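Local coordinates for protein membrane-anchored mycosin mycp1 (Mycobacterium thermoresistibile, PDB 4HVL) that is a subtilisin-like serine protease of the mycosin family, membrane-anchored and an essential component of the type VII (ESX-1) secretion system, at residues A[79-89]-A[127-138]; A[24-32]-A[97-105]. All coordinates share one frame; numbering follows the deposited sequence.

Contact 1. Residues A[79-89]-A[127-138]; sequences VPAEPGGDFVD and RILSLRHTSAAF. With ZN (zinc ion), chain B.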
loop_
_atom_site.group_PDB
_atom_site.type_symbol
_atom_site.label_atom_id
_atom_site.label_comp_id
_atom_site.label_asym_id
_atom_site.label_seq_id
_atom_site.Cartn_x
_atom_site.Cartn_y
_atom_site.Cartn_z
ATOM N N VAL A 79 -7.363 2.327 -16.587
ATOM C CA VAL A 79 -6.262 1.953 -15.683
ATOM C C VAL A 79 -5.115 1.465 -16.574
ATOM O O VAL A 79 -4.907 0.266 -16.704
ATOM C CB VAL A 79 -6.682 0.847 -14.690
ATOM C CG1 VAL A 79 -5.659 0.702 -13.561
ATOM C CG2 VAL A 79 -8.055 1.147 -14.098
ATOM N N PRO A 80 -4.438 2.398 -17.282
ATOM C CA PRO A 80 -3.493 2.031 -18.343
ATOM C C PRO A 80 -2.122 1.628 -17.812
ATOM O O PRO A 80 -1.108 2.248 -18.139
ATOM C CB PRO A 80 -3.409 3.312 -19.187
ATOM C CG PRO A 80 -3.621 4.397 -18.198
ATOM C CD PRO A 80 -4.663 3.858 -17.250
ATOM N N ALA A 81 -2.092 0.577 -17.009
ATOM C CA ALA A 81 -0.867 0.142 -16.366
ATOM C C ALA A 81 0.161 -0.424 -17.336
ATOM O O ALA A 81 -0.188 -0.941 -18.385
ATOM C CB ALA A 81 -1.183 -0.893 -15.295
ATOM N N GLU A 82 1.431 -0.335 -16.938
ATOM C CA GLU A 82 2.554 -0.835 -17.720
ATOM C C GLU A 82 3.267 -1.933 -16.925
ATOM O O GLU A 82 3.213 -1.931 -15.684
ATOM C CB GLU A 82 3.487 0.314 -18.079
ATOM C CG GLU A 82 2.849 1.322 -19.030
ATOM C CD GLU A 82 3.656 2.612 -19.164
ATOM O OE1 GLU A 82 4.760 2.554 -19.729
ATOM O OE2 GLU A 82 3.200 3.689 -18.702
ATOM N N PRO A 83 3.883 -2.902 -17.634
ATOM C CA PRO A 83 4.541 -4.009 -16.961
ATOM C C PRO A 83 5.650 -3.538 -16.000
ATOM O O PRO A 83 6.529 -2.770 -16.387
ATOM C CB PRO A 83 5.142 -4.856 -18.110
ATOM C CG PRO A 83 4.714 -4.213 -19.409
ATOM C CD PRO A 83 3.860 -3.022 -19.111
ATOM N N GLY A 84 5.583 -3.964 -14.751
ATOM C CA GLY A 84 6.646 -3.673 -13.786
ATOM C C GLY A 84 7.339 -4.920 -13.268
ATOM O O GLY A 84 8.245 -4.826 -12.456
ATOM N N GLY A 85 6.912 -6.089 -13.733
ATOM C CA GLY A 85 7.481 -7.351 -13.272
ATOM C C GLY A 85 6.577 -8.184 -12.370
ATOM O O GLY A 85 5.608 -7.683 -11.759
ATOM N N ASP A 86 6.912 -9.470 -12.306
ATOM C CA ASP A 86 6.158 -10.473 -11.563
ATOM C C ASP A 86 7.086 -11.180 -10.593
ATOM O O ASP A 86 8.139 -11.694 -10.991
ATOM C CB ASP A 86 5.575 -11.468 -12.556
ATOM C CG ASP A 86 4.330 -12.159 -12.053
ATOM O OD1 ASP A 86 4.204 -12.439 -10.849
ATOM O OD2 ASP A 86 3.473 -12.482 -12.894
ATOM N N PHE A 87 6.682 -11.206 -9.330
ATOM C CA PHE A 87 7.420 -11.875 -8.264
ATOM C C PHE A 87 6.628 -13.053 -7.701
ATOM O O PHE A 87 6.980 -13.592 -6.680
ATOM C CB PHE A 87 7.777 -10.845 -7.195
ATOM C CG PHE A 87 8.684 -9.753 -7.715
ATOM C CD1 PHE A 87 8.209 -8.791 -8.572
ATOM C CD2 PHE A 87 10.016 -9.733 -7.381
ATOM C CE1 PHE A 87 9.046 -7.825 -9.090
ATOM C CE2 PHE A 87 10.865 -8.754 -7.888
ATOM C CZ PHE A 87 10.369 -7.796 -8.733
ATOM N N VAL A 88 5.576 -13.459 -8.413
ATOM C CA VAL A 88 4.758 -14.648 -8.093
ATOM C C VAL A 88 4.940 -15.701 -9.171
ATOM O O VAL A 88 5.397 -16.836 -8.908
ATOM C CB VAL A 88 3.270 -14.235 -7.976
ATOM C CG1 VAL A 88 2.349 -15.442 -7.801
ATOM C CG2 VAL A 88 3.128 -13.265 -6.815
ATOM N N ASP A 89 4.598 -15.323 -10.396
ATOM C CA ASP A 89 4.827 -16.184 -11.543
ATOM C C ASP A 89 6.161 -15.809 -12.193
ATOM O O ASP A 89 6.374 -14.685 -12.660
ATOM C CB ASP A 89 3.686 -16.086 -12.533
ATOM C CG ASP A 89 3.685 -17.223 -13.537
ATOM O OD1 ASP A 89 4.765 -17.573 -14.071
ATOM O OD2 ASP A 89 2.590 -17.773 -13.807
ATOM N N ARG A 127 1.421 7.956 -14.693
ATOM C CA ARG A 127 1.672 6.603 -15.204
ATOM C C ARG A 127 1.616 5.604 -14.045
ATOM O O ARG A 127 1.874 5.969 -12.896
ATOM C CB ARG A 127 3.028 6.502 -15.890
ATOM C CG ARG A 127 3.048 7.093 -17.288
ATOM C CD ARG A 127 4.469 7.226 -17.834
ATOM N NE ARG A 127 5.031 5.959 -18.312
ATOM C CZ ARG A 127 6.108 5.333 -17.816
ATOM N NH1 ARG A 127 6.789 5.821 -16.773
ATOM N NH2 ARG A 127 6.516 4.191 -18.362
ATOM N N ILE A 128 1.289 4.355 -14.364
ATOM C CA ILE A 128 1.204 3.259 -13.396
ATOM C C ILE A 128 2.100 2.112 -13.869
ATOM O O ILE A 128 1.916 1.610 -14.985
ATOM C CB ILE A 128 -0.233 2.698 -13.367
ATOM C CG1 ILE A 128 -1.224 3.757 -12.904
ATOM C CG2 ILE A 128 -0.336 1.443 -12.509
ATOM C CD1 ILE A 128 -2.552 3.644 -13.632
ATOM N N LEU A 129 3.053 1.707 -13.036
ATOM C CA LEU A 129 3.829 0.484 -13.270
ATOM C C LEU A 129 3.321 -0.580 -12.303
ATOM O O LEU A 129 3.210 -0.303 -11.095
ATOM C CB LEU A 129 5.305 0.738 -13.024
ATOM C CG LEU A 129 5.862 1.907 -13.825
ATOM C CD1 LEU A 129 7.335 2.102 -13.508
ATOM C CD2 LEU A 129 5.650 1.701 -15.321
ATOM N N SER A 130 2.978 -1.759 -12.824
ATOM C CA SER A 130 2.426 -2.854 -12.003
ATOM C C SER A 130 3.450 -3.959 -11.717
ATOM O O SER A 130 3.957 -4.614 -12.626
ATOM C CB SER A 130 1.187 -3.470 -12.675
ATOM O OG SER A 130 0.661 -4.566 -11.912
ATOM N N LEU A 131 3.730 -4.163 -10.438
ATOM C CA LEU A 131 4.587 -5.256 -9.982
ATOM C C LEU A 131 3.717 -6.197 -9.177
ATOM O O LEU A 131 3.086 -5.775 -8.189
ATOM C CB LEU A 131 5.698 -4.739 -9.081
ATOM C CG LEU A 131 6.753 -3.818 -9.679
ATOM C CD1 LEU A 131 6.273 -2.361 -9.722
ATOM C CD2 LEU A 131 8.037 -3.916 -8.862
ATOM N N ARG A 132 3.637 -7.455 -9.604
ATOM C CA ARG A 132 2.901 -8.442 -8.852
ATOM C C ARG A 132 3.851 -9.089 -7.833
ATOM O O ARG A 132 4.826 -9.745 -8.202
ATOM C CB ARG A 132 2.222 -9.495 -9.733
ATOM C CG ARG A 132 1.601 -10.605 -8.891
ATOM C CD ARG A 132 0.533 -11.393 -9.596
ATOM N NE ARG A 132 1.100 -12.238 -10.649
ATOM C CZ ARG A 132 0.417 -13.159 -11.315
ATOM N NH1 ARG A 132 -0.855 -13.370 -11.041
ATOM N NH2 ARG A 132 1.013 -13.853 -12.271
ATOM N N HIS A 133 3.536 -8.900 -6.562
ATOM C CA HIS A 133 4.272 -9.515 -5.471
ATOM C C HIS A 133 3.454 -10.585 -4.714
ATOM O O HIS A 133 4.056 -11.495 -4.135
ATOM C CB HIS A 133 4.788 -8.454 -4.497
ATOM C CG HIS A 133 5.455 -9.039 -3.298
ATOM N ND1 HIS A 133 4.794 -9.223 -2.106
ATOM C CD2 HIS A 133 6.674 -9.608 -3.144
ATOM C CE1 HIS A 133 5.593 -9.832 -1.249
ATOM N NE2 HIS A 133 6.742 -10.069 -1.855
ATOM N N THR A 134 2.118 -10.497 -4.728
ATOM C CA THR A 134 1.251 -11.440 -4.007
ATOM C C THR A 134 0.126 -11.951 -4.875
ATOM O O THR A 134 -0.362 -11.216 -5.729
ATOM C CB THR A 134 0.614 -10.768 -2.757
ATOM O OG1 THR A 134 1.610 -10.640 -1.750
ATOM C CG2 THR A 134 -0.507 -11.593 -2.146
ATOM N N SER A 135 -0.280 -13.209 -4.645
ATOM C CA SER A 135 -1.570 -13.737 -5.131
ATOM C C SER A 135 -2.067 -14.898 -4.297
ATOM O O SER A 135 -1.356 -15.906 -4.145
ATOM C CB SER A 135 -1.513 -14.206 -6.584
ATOM O OG SER A 135 -2.752 -14.849 -6.940
ATOM N N ALA A 136 -3.316 -14.792 -3.838
ATOM C CA ALA A 136 -3.998 -15.887 -3.178
ATOM C C ALA A 136 -4.322 -17.070 -4.123
ATOM O O ALA A 136 -4.737 -18.115 -3.668
ATOM C CB ALA A 136 -5.272 -15.370 -2.516
ATOM N N ALA A 137 -4.160 -16.892 -5.435
ATOM C CA ALA A 137 -4.454 -17.952 -6.403
ATOM C C ALA A 137 -3.289 -18.942 -6.611
ATOM O O ALA A 137 -3.468 -19.995 -7.233
ATOM C CB ALA A 137 -4.833 -17.333 -7.744
ATOM N N PHE A 138 -2.110 -18.586 -6.101
ATOM C CA PHE A 138 -0.903 -19.400 -6.248
ATOM C C PHE A 138 -0.480 -19.997 -4.930
ATOM O O PHE A 138 -0.713 -19.400 -3.875
ATOM C CB PHE A 138 0.249 -18.539 -6.755
ATOM C CG PHE A 138 0.149 -18.173 -8.201
ATOM C CD1 PHE A 138 -0.860 -17.325 -8.648
ATOM C CD2 PHE A 138 1.086 -18.631 -9.106
ATOM C CE1 PHE A 138 -0.938 -16.971 -9.985
ATOM C CE2 PHE A 138 1.016 -18.278 -10.434
ATOM C CZ PHE A 138 0.004 -17.443 -10.875
HETATM ZN ZN ZN B . 2.785 -8.895 -1.442
HETATM O O HOH W 1 0.637 4.163 -17.267
HETATM O O HOH W 2 0.336 -15.997 -14.203
#
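E82 and L129 face each other across two parallel strands, 82-86 and 127-132, whose axes approach to 4.4 Å at 24°, and the pairing slips by one residue between P83 and D86, a beta bulge. Backbone bonds continue through the slip: S130 N donates to E82 O before it, and R132 N donates to G85 O within it. The side chains of D86 and R132 run side by side, pointing the same way, with the carboxylate and guanidinium planes 51° apart. R132 grips D86 side-on: NH2 meets the syn lone pair of D86 OD2 at 2.9 Å, while NE reaches OD1 at 3.1 Å. With CG of D86 anti to the backbone N (chi1 -154°), OD1 also accepts from V88 N, an Asx turn, and from D89 N, the wider Asx motif. V88 places CG1 over one face of the F138 ring, 3.7 Å from its centroid, a CH-pi contact; the same methyl lies over a guanidinium face of R132. At the other end E82 crosses R127 at about a right angle, and R127 NH2 approaches E82 OE1 (2.8 Å) from above the carboxylate plane. Past the strand, H133 ND1 and T134 OG1 bind a zinc ion, each at 2.1 Å, with E181. Three donors on D86 OD1 fix the carboxylate's rotation, and the two-nitrogen grip probably keeps the buried pair ionised, tying the turn to the strand end.

Contact 2. Residues A[24-32]-A[97-105]; sequences EQRRVCAAP and DCDAHGTLT. With ZN (zinc ion), chain G.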
loop_
_atom_site.group_PDB
_atom_site.type_symbol
_atom_site.label_atom_id
_atom_site.label_comp_id
_atom_site.label_asym_id
_atom_site.label_seq_id
_atom_site.Cartn_x
_atom_site.Cartn_y
_atom_site.Cartn_z
ATOM N N GLU A 24 2.874 -21.965 -8.132
ATOM C CA GLU A 24 1.967 -22.524 -9.126
ATOM C C GLU A 24 0.537 -22.074 -8.877
ATOM O O GLU A 24 0.046 -22.102 -7.734
ATOM C CB GLU A 24 2.041 -24.055 -9.112
ATOM C CG GLU A 24 1.041 -24.733 -10.051
ATOM C CD GLU A 24 1.229 -26.243 -10.154
ATOM O OE1 GLU A 24 2.005 -26.817 -9.361
ATOM O OE2 GLU A 24 0.569 -26.858 -11.017
ATOM N N GLN A 25 -0.136 -21.669 -9.957
ATOM C CA GLN A 25 -1.530 -21.258 -9.855
ATOM C C GLN A 25 -2.406 -22.478 -9.596
ATOM O O GLN A 25 -2.462 -23.385 -10.418
ATOM C CB GLN A 25 -1.992 -20.541 -11.121
ATOM C CG GLN A 25 -3.396 -20.002 -10.998
ATOM C CD GLN A 25 -3.809 -19.168 -12.193
ATOM O OE1 GLN A 25 -3.023 -18.932 -13.099
ATOM N NE2 GLN A 25 -5.046 -18.707 -12.185
ATOM N N ARG A 26 -3.091 -22.480 -8.455
ATOM C CA ARG A 26 -4.020 -23.551 -8.098
ATOM C C ARG A 26 -5.497 -23.157 -8.254
ATOM O O ARG A 26 -6.363 -24.021 -8.251
ATOM C CB ARG A 26 -3.770 -23.988 -6.662
ATOM C CG ARG A 26 -2.342 -24.443 -6.368
ATOM C CD ARG A 26 -2.070 -25.880 -6.784
ATOM N NE ARG A 26 -1.141 -26.525 -5.844
ATOM C CZ ARG A 26 0.175 -26.704 -6.023
ATOM N NH1 ARG A 26 0.795 -26.308 -7.130
ATOM N NH2 ARG A 26 0.887 -27.300 -5.077
ATOM N N ARG A 27 -5.793 -21.872 -8.384
ATOM C CA ARG A 27 -7.170 -21.420 -8.509
ATOM C C ARG A 27 -7.402 -20.535 -9.726
ATOM O O ARG A 27 -6.519 -19.762 -10.124
ATOM C CB ARG A 27 -7.576 -20.611 -7.283
ATOM C CG ARG A 27 -7.486 -21.336 -5.960
ATOM C CD ARG A 27 -7.999 -20.397 -4.878
ATOM N NE ARG A 27 -7.676 -20.857 -3.527
ATOM C CZ ARG A 27 -7.768 -20.102 -2.430
ATOM N NH1 ARG A 27 -8.175 -18.833 -2.506
ATOM N NH2 ARG A 27 -7.448 -20.617 -1.245
ATOM N N VAL A 28 -8.623 -20.605 -10.258
ATOM C CA VAL A 28 -9.080 -19.699 -11.309
ATOM C C VAL A 28 -9.175 -18.276 -10.757
ATOM O O VAL A 28 -9.448 -18.064 -9.578
ATOM C CB VAL A 28 -10.437 -20.154 -11.905
ATOM C CG1 VAL A 28 -10.963 -19.147 -12.924
ATOM C CG2 VAL A 28 -10.293 -21.521 -12.552
ATOM N N CYS A 29 -8.896 -17.302 -11.612
ATOM C CA CYS A 29 -8.784 -15.921 -11.162
ATOM C C CYS A 29 -10.140 -15.350 -10.770
ATOM O O CYS A 29 -11.156 -15.626 -11.398
ATOM C CB CYS A 29 -8.151 -15.075 -12.261
ATOM S SG CYS A 29 -6.459 -15.620 -12.641
ATOM N N ALA A 30 -10.131 -14.546 -9.725
ATOM C CA ALA A 30 -11.311 -13.786 -9.313
ATOM C C ALA A 30 -11.479 -12.558 -10.189
ATOM O O ALA A 30 -10.551 -12.151 -10.899
ATOM C CB ALA A 30 -11.174 -13.366 -7.858
ATOM N N ALA A 31 -12.682 -11.984 -10.147
ATOM C CA ALA A 31 -12.967 -10.685 -10.764
ATOM C C ALA A 31 -13.820 -9.883 -9.786
ATOM O O ALA A 31 -14.588 -10.460 -9.026
ATOM C CB ALA A 31 -13.697 -10.866 -12.063
ATOM N N PRO A 32 -13.654 -8.557 -9.769
ATOM C CA PRO A 32 -14.473 -7.745 -8.897
ATOM C C PRO A 32 -15.878 -7.633 -9.447
ATOM O O PRO A 32 -16.118 -7.944 -10.632
ATOM C CB PRO A 32 -13.786 -6.383 -8.961
ATOM C CG PRO A 32 -13.247 -6.338 -10.334
ATOM C CD PRO A 32 -12.748 -7.733 -10.588
ATOM N N ASP A 97 -3.816 -9.680 -13.120
ATOM C CA ASP A 97 -4.380 -9.630 -11.780
ATOM C C ASP A 97 -5.308 -10.836 -11.658
ATOM O O ASP A 97 -6.300 -10.898 -12.352
ATOM C CB ASP A 97 -5.183 -8.341 -11.566
ATOM C CG ASP A 97 -5.702 -8.209 -10.167
ATOM O OD1 ASP A 97 -5.343 -9.079 -9.308
ATOM O OD2 ASP A 97 -6.411 -7.199 -9.913
ATOM N N CYS A 98 -4.968 -11.763 -10.766
ATOM C CA CYS A 98 -5.778 -12.947 -10.526
ATOM C C CYS A 98 -6.614 -12.788 -9.238
ATOM O O CYS A 98 -7.398 -13.660 -8.908
ATOM C CB CYS A 98 -4.852 -14.180 -10.444
ATOM S SG CYS A 98 -5.595 -15.788 -10.787
ATOM N N ASP A 99 -6.495 -11.649 -8.556
ATOM C CA ASP A 99 -7.054 -11.484 -7.212
ATOM C C ASP A 99 -8.089 -10.371 -7.108
ATOM O O ASP A 99 -8.531 -10.063 -6.026
ATOM C CB ASP A 99 -5.923 -11.173 -6.222
ATOM C CG ASP A 99 -4.951 -12.324 -6.066
ATOM O OD1 ASP A 99 -4.339 -12.754 -7.061
ATOM O OD2 ASP A 99 -4.825 -12.814 -4.944
ATOM N N ALA A 100 -8.412 -9.704 -8.206
ATOM C CA ALA A 100 -9.334 -8.580 -8.147
ATOM C C ALA A 100 -8.916 -7.623 -7.050
ATOM O O ALA A 100 -9.723 -7.241 -6.219
ATOM C CB ALA A 100 -10.759 -9.077 -7.919
ATOM N N HIS A 101 -7.644 -7.242 -7.044
ATOM C CA HIS A 101 -7.130 -6.411 -6.000
ATOM C C HIS A 101 -6.235 -5.317 -6.589
ATOM O O HIS A 101 -6.594 -4.135 -6.547
ATOM C CB HIS A 101 -6.419 -7.285 -4.939
ATOM C CG HIS A 101 -6.052 -6.547 -3.693
ATOM N ND1 HIS A 101 -4.883 -5.826 -3.584
ATOM C CD2 HIS A 101 -6.717 -6.365 -2.525
ATOM C CE1 HIS A 101 -4.824 -5.258 -2.389
ATOM N NE2 HIS A 101 -5.928 -5.560 -1.731
ATOM N N GLY A 102 -5.100 -5.702 -7.160
ATOM C CA GLY A 102 -4.140 -4.743 -7.688
ATOM C C GLY A 102 -4.712 -3.806 -8.739
ATOM O O GLY A 102 -4.366 -2.623 -8.801
ATOM N N THR A 103 -5.609 -4.329 -9.556
ATOM C CA THR A 103 -6.277 -3.506 -10.556
ATOM C C THR A 103 -7.029 -2.378 -9.849
ATOM O O THR A 103 -7.007 -1.227 -10.282
ATOM C CB THR A 103 -7.263 -4.357 -11.382
ATOM O OG1 THR A 103 -6.536 -5.428 -12.015
ATOM C CG2 THR A 103 -7.933 -3.505 -12.438
ATOM N N LEU A 104 -7.678 -2.724 -8.749
ATOM C CA LEU A 104 -8.501 -1.753 -7.989
ATOM C C LEU A 104 -7.615 -0.736 -7.284
ATOM O O LEU A 104 -7.887 0.443 -7.330
ATOM C CB LEU A 104 -9.433 -2.461 -7.007
ATOM C CG LEU A 104 -10.671 -3.147 -7.608
ATOM C CD1 LEU A 104 -10.332 -4.295 -8.549
ATOM C CD2 LEU A 104 -11.586 -3.655 -6.508
ATOM N N THR A 105 -6.551 -1.195 -6.636
ATOM C CA THR A 105 -5.551 -0.286 -6.056
ATOM C C THR A 105 -5.055 0.759 -7.065
ATOM O O THR A 105 -5.117 1.969 -6.812
ATOM C CB THR A 105 -4.347 -1.083 -5.547
ATOM O OG1 THR A 105 -4.824 -2.098 -4.674
ATOM C CG2 THR A 105 -3.365 -0.194 -4.794
HETATM ZN ZN ZN G . -6.093 -5.066 0.348
HETATM O O HOH W 3 -6.736 -6.934 1.171
#
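C29 and C98 are joined by a disulfide, SG to SG 2.1 Å, with a torsion of -91° about the sulfur-sulfur bond, close to the relaxed value. The two cysteines reach it differently: C98 holds SG anti to its backbone N (chi1 -157°), whereas in C29 it is anti to the carbonyl carbon. Beside the bridge A30 N donates to C98 O at 3.0 Å, from 42° above the carbonyl plane. Further along, the methyl of A100 packs against the P32 ring, CB to CD 3.6 Å, and L104 CD1 touches P32 CG at 4.0 Å. Near the sulfurs, the amide of Q25 is held by a hydrogen bond from NE2 to R27 O (2.7 Å), which sets NE2 close to C98 SG.

The second shell centres on D97. Its OD2 accepts from H101 N on the syn lone pair, from T103 OG1 on the anti one, and from T103 N above the carboxylate plane; OD1 receives D99 N in an Asx turn. These bonds shape the loop that leads into the helix beginning at G102, with H101 at the N-cap position. H101 NE2 binds a zinc ion at 2.1 Å, which S312 also ligates, while its ND1 is hydrogen-bonded to D70 OD1. D70, H101 and S312 are the predicted charge relay residues, so the disulfide pins an N-terminal segment beside the histidine loop of a subtilisin-type catalytic triad.

How the contacts relate
The two contacts interlock along the chain, in the order 24-32, 79-89, 97-105, 127-138, and their centres lie about 10 Å apart on the same side of the chain's centre. Contact 1 forms the outer edge of the seven-stranded parallel sheet; helix 102-110, which starts within contact 2, lies between its two strands in sequence and so belongs to a beta-alpha-beta crossover. They meet directly where D99 probably bonds through OD1 to S135 OG (2.6 Å) and through OD2 to A136 N, and where F138 packs on Q25. Strands 23-25 and 138-140 pair antiparallel. The N-terminal segment is thus attached to the subtilisin-like core through both contacts, near the predicted catalytic histidine.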